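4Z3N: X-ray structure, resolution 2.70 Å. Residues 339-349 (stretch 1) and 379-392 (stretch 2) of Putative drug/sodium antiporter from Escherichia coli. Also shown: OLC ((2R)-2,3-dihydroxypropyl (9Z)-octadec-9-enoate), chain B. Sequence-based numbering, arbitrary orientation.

Stretch 1 (339-349) LAFSIVLVLAV
Stretch 2, residues 379-392: MALALPFVAISLLA

Residues 339-349 form one continuous helix, with phi/psi near -63/-45 and i to i+4 hydrogen bonds such as Ala348 N to Val344 O (2.8 Å). Stretch 2 is helical through its later part, to Ala392 and beyond, and runs nearly antiparallel to it: the axes pass 8.1 Å apart at their closest, with 157° between their N-to-C directions. Register is fixed by two CA-CA pairs, Phe341 with Pro384 at 4.7 Å and Ala348 with Ala380 at 5.6 Å. No hydrogen bond crosses; the 514 Å² buried, both sides summed, rests on shape.

The principal bump is Pro384, its ring C-gamma endo, seated as a knob among Phe341, Val344, Leu345 and Ala348. Val344 (chi1 t) brings CG1 to 3.8 Å from Pro384 CD, and also 3.9 Å from Leu383 CB. Leu345 CB lies 4.2 Å from Pro384 CB. Ala348, with little bulk, forms another wall: its CB is 4.3 Å from Pro384 CD and 3.6 Å from Ala380 O, so side chain meets backbone directly.

Phe341 closes the hollow. Its CA-CB bond points sideways, but chi1 -167° (t) and chi2 -80° bring the ring over Pro384, whose CB stands 3.9 Å from the centroid of the Phe341 ring and 6° off its normal, a CH-pi contact. The same ring turns its edge to the face of Phe385 (chi1 m, chi2 92°), centroids 5.1 Å apart and planes at 83°; Phe341 CZ reaches Phe385 CE1 at 3.9 Å.

Near the start of stretch 1 two alanines meet, Ala340 CB to Ala387 CB at 3.9 Å, and Leu391 CD1 also lies 3.9 Å from Ala340 CB. Toward the other end, Leu381 (m, t) extends CD2 to 3.8 Å from Leu345 CD1 (Leu345 t, p).

The lipid OLC packs against stretch 2, with Leu383 CD2 3.9 Å from OLC C9 and Val386 CG1 3.9 Å from OLC C15.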

# COMPACT_ATOMS: atom_id res chain seq x y z
N LEU A 339 15.28 -8.70 -7.54
CA LEU A 339 14.29 -8.27 -8.54
C LEU A 339 13.87 -6.81 -8.36
O LEU A 339 13.94 -6.02 -9.31
CB LEU A 339 13.04 -9.15 -8.49
CG LEU A 339 13.28 -10.60 -8.91
CD1 LEU A 339 12.03 -11.44 -8.59
CD2 LEU A 339 13.70 -10.68 -10.39
N ALA A 340 13.44 -6.48 -7.14
CA ALA A 340 12.89 -5.16 -6.82
C ALA A 340 13.91 -4.07 -7.00
O ALA A 340 13.62 -3.02 -7.56
CB ALA A 340 12.36 -5.14 -5.40
N PHE A 341 15.10 -4.29 -6.51
CA PHE A 341 16.15 -3.30 -6.64
C PHE A 341 16.40 -3.02 -8.13
O PHE A 341 16.48 -1.88 -8.56
CB PHE A 341 17.42 -3.78 -5.93
CG PHE A 341 18.45 -2.72 -5.74
CD1 PHE A 341 19.28 -2.35 -6.77
CD2 PHE A 341 18.59 -2.10 -4.51
CE1 PHE A 341 20.23 -1.36 -6.58
CE2 PHE A 341 19.53 -1.10 -4.32
CZ PHE A 341 20.35 -0.74 -5.35
N SER A 342 16.48 -4.09 -8.92
CA SER A 342 16.89 -3.98 -10.31
C SER A 342 15.89 -3.20 -11.13
O SER A 342 16.26 -2.28 -11.86
CB SER A 342 17.10 -5.36 -10.91
OG SER A 342 18.35 -5.88 -10.51
N ILE A 343 14.63 -3.60 -11.04
CA ILE A 343 13.55 -2.86 -11.68
C ILE A 343 13.45 -1.39 -11.22
O ILE A 343 13.38 -0.49 -12.06
CB ILE A 343 12.21 -3.55 -11.43
CG1 ILE A 343 12.37 -5.05 -11.70
CG2 ILE A 343 11.09 -2.87 -12.23
CD1 ILE A 343 11.07 -5.85 -11.69
N VAL A 344 13.44 -1.14 -9.91
CA VAL A 344 13.24 0.22 -9.43
C VAL A 344 14.43 1.13 -9.81
O VAL A 344 14.24 2.32 -10.07
CB VAL A 344 13.01 0.29 -7.90
CG1 VAL A 344 13.08 1.72 -7.41
CG2 VAL A 344 11.67 -0.31 -7.54
N LEU A 345 15.64 0.57 -9.85
CA LEU A 345 16.80 1.35 -10.26
C LEU A 345 16.65 1.89 -11.70
O LEU A 345 16.91 3.09 -11.96
CB LEU A 345 18.06 0.51 -10.13
CG LEU A 345 19.35 1.14 -10.67
CD1 LEU A 345 19.78 2.31 -9.76
CD2 LEU A 345 20.46 0.07 -10.82
N VAL A 346 16.21 1.02 -12.60
CA VAL A 346 15.88 1.41 -13.97
C VAL A 346 14.79 2.51 -14.04
O VAL A 346 14.96 3.52 -14.73
CB VAL A 346 15.44 0.19 -14.80
CG1 VAL A 346 14.92 0.61 -16.19
CG2 VAL A 346 16.60 -0.77 -14.93
N LEU A 347 13.70 2.33 -13.32
CA LEU A 347 12.62 3.31 -13.34
C LEU A 347 13.08 4.64 -12.73
O LEU A 347 12.67 5.72 -13.17
CB LEU A 347 11.39 2.79 -12.61
CG LEU A 347 10.74 1.63 -13.36
CD1 LEU A 347 9.50 1.19 -12.64
CD2 LEU A 347 10.40 2.08 -14.75
N ALA A 348 13.95 4.54 -11.73
CA ALA A 348 14.52 5.70 -11.06
C ALA A 348 15.44 6.51 -12.00
O ALA A 348 15.32 7.73 -12.09
CB ALA A 348 15.28 5.25 -9.81
N VAL A 349 16.36 5.82 -12.67
CA VAL A 349 17.25 6.43 -13.66
C VAL A 349 16.45 7.05 -14.82
O VAL A 349 16.79 8.13 -15.29
CB VAL A 349 18.29 5.38 -14.21
CG1 VAL A 349 19.10 5.95 -15.37
CG2 VAL A 349 19.24 4.95 -13.11
N MET A 379 17.20 12.59 -4.65
CA MET A 379 16.56 11.50 -3.93
C MET A 379 16.20 10.23 -4.72
O MET A 379 15.93 9.20 -4.11
CB MET A 379 15.26 12.02 -3.28
CG MET A 379 15.44 13.19 -2.32
SD MET A 379 13.86 13.81 -1.69
CE MET A 379 13.46 12.50 -0.53
N ALA A 380 16.22 10.31 -6.04
CA ALA A 380 15.68 9.21 -6.86
C ALA A 380 16.41 7.89 -6.67
O ALA A 380 15.78 6.84 -6.58
CB ALA A 380 15.69 9.59 -8.32
N LEU A 381 17.73 7.94 -6.61
CA LEU A 381 18.51 6.72 -6.47
C LEU A 381 18.28 6.05 -5.12
O LEU A 381 18.58 4.86 -4.96
CB LEU A 381 20.00 7.00 -6.67
CG LEU A 381 20.39 7.28 -8.13
CD1 LEU A 381 21.84 7.73 -8.27
CD2 LEU A 381 20.13 6.02 -8.90
N ALA A 382 17.76 6.79 -4.15
CA ALA A 382 17.42 6.20 -2.87
C ALA A 382 16.30 5.18 -3.05
O ALA A 382 16.26 4.18 -2.34
CB ALA A 382 17.02 7.24 -1.86
N LEU A 383 15.43 5.42 -4.02
CA LEU A 383 14.23 4.60 -4.17
C LEU A 383 14.49 3.08 -4.21
O LEU A 383 13.82 2.34 -3.50
CB LEU A 383 13.45 5.03 -5.41
CG LEU A 383 12.58 6.27 -5.16
CD1 LEU A 383 12.11 6.90 -6.45
CD2 LEU A 383 11.38 5.94 -4.30
N PRO A 384 15.45 2.62 -5.02
CA PRO A 384 15.71 1.17 -5.11
C PRO A 384 16.25 0.63 -3.78
O PRO A 384 16.03 -0.54 -3.42
CB PRO A 384 16.76 1.06 -6.22
CG PRO A 384 17.35 2.46 -6.37
CD PRO A 384 16.24 3.39 -6.00
N PHE A 385 16.90 1.51 -3.03
CA PHE A 385 17.36 1.14 -1.70
C PHE A 385 16.20 0.95 -0.70
O PHE A 385 16.33 0.19 0.25
CB PHE A 385 18.35 2.19 -1.19
CG PHE A 385 19.72 2.06 -1.79
CD1 PHE A 385 20.05 2.76 -2.93
CD2 PHE A 385 20.66 1.19 -1.23
CE1 PHE A 385 21.29 2.62 -3.51
CE2 PHE A 385 21.91 1.05 -1.80
CZ PHE A 385 22.23 1.77 -2.94
N VAL A 386 15.07 1.63 -0.94
CA VAL A 386 13.86 1.43 -0.16
C VAL A 386 13.42 -0.05 -0.18
O VAL A 386 12.87 -0.56 0.80
CB VAL A 386 12.69 2.35 -0.68
CG1 VAL A 386 11.38 2.12 0.09
CG2 VAL A 386 13.10 3.81 -0.62
N ALA A 387 13.69 -0.74 -1.28
CA ALA A 387 13.32 -2.15 -1.41
C ALA A 387 13.93 -3.00 -0.31
O ALA A 387 13.33 -3.97 0.15
CB ALA A 387 13.72 -2.68 -2.76
N ILE A 388 15.13 -2.64 0.12
CA ILE A 388 15.85 -3.49 1.06
C ILE A 388 15.13 -3.56 2.40
O ILE A 388 14.86 -4.66 2.91
CB ILE A 388 17.31 -3.01 1.22
CG1 ILE A 388 18.05 -3.18 -0.12
CG2 ILE A 388 18.01 -3.82 2.30
CD1 ILE A 388 19.13 -2.18 -0.36
N SER A 389 14.78 -2.41 2.97
CA SER A 389 14.06 -2.39 4.24
C SER A 389 12.56 -2.69 4.09
O SER A 389 11.96 -3.34 4.95
CB SER A 389 14.26 -1.05 4.93
OG SER A 389 13.50 -0.06 4.28
N LEU A 390 11.95 -2.25 2.99
CA LEU A 390 10.52 -2.52 2.81
C LEU A 390 10.19 -4.03 2.62
O LEU A 390 9.20 -4.52 3.17
CB LEU A 390 9.98 -1.70 1.65
CG LEU A 390 8.47 -1.81 1.51
CD1 LEU A 390 7.89 -0.45 1.33
CD2 LEU A 390 8.05 -2.70 0.34
N LEU A 391 11.01 -4.76 1.87
CA LEU A 391 10.88 -6.22 1.76
C LEU A 391 11.24 -6.91 3.09
O LEU A 391 10.62 -7.92 3.46
CB LEU A 391 11.74 -6.76 0.61
CG LEU A 391 11.29 -6.37 -0.81
CD1 LEU A 391 12.29 -6.81 -1.90
CD2 LEU A 391 9.86 -6.88 -1.11
N ALA A 392 12.23 -6.38 3.80
CA ALA A 392 12.52 -6.88 5.15
C ALA A 392 11.27 -6.81 6.04
O ALA A 392 11.03 -7.72 6.84
CB ALA A 392 13.68 -6.12 5.78
C18 OLC B . 6.87 3.39 1.23
C10 OLC B . 13.35 8.68 -1.46
C9 OLC B . 12.22 9.04 -2.10
C17 OLC B . 7.84 4.30 0.52
C11 OLC B . 13.35 8.34 0.02
C8 OLC B . 12.27 10.11 -3.17
C24 OLC B . 11.57 12.39 5.64
C16 OLC B . 8.85 4.82 1.52
C12 OLC B . 11.96 8.45 0.63
C7 OLC B . 10.92 10.32 -3.84
C15 OLC B . 9.91 5.66 0.82
C13 OLC B . 11.72 7.27 1.57
C6 OLC B . 10.00 11.14 -2.95
C14 OLC B . 10.25 6.88 1.67
C5 OLC B . 10.72 12.35 -2.40
C4 OLC B . 10.01 12.84 -1.15
C3 OLC B . 9.74 11.69 -0.20
C2 OLC B . 9.44 12.18 1.21
C21 OLC B . 11.11 10.47 4.12
C1 OLC B . 9.85 11.13 2.23
C22 OLC B . 11.35 10.89 5.56
O19 OLC B . 9.83 9.93 1.96
O25 OLC B . 10.87 12.90 6.76
O23 OLC B . 10.22 10.55 6.34
O20 OLC B . 10.42 11.51 3.45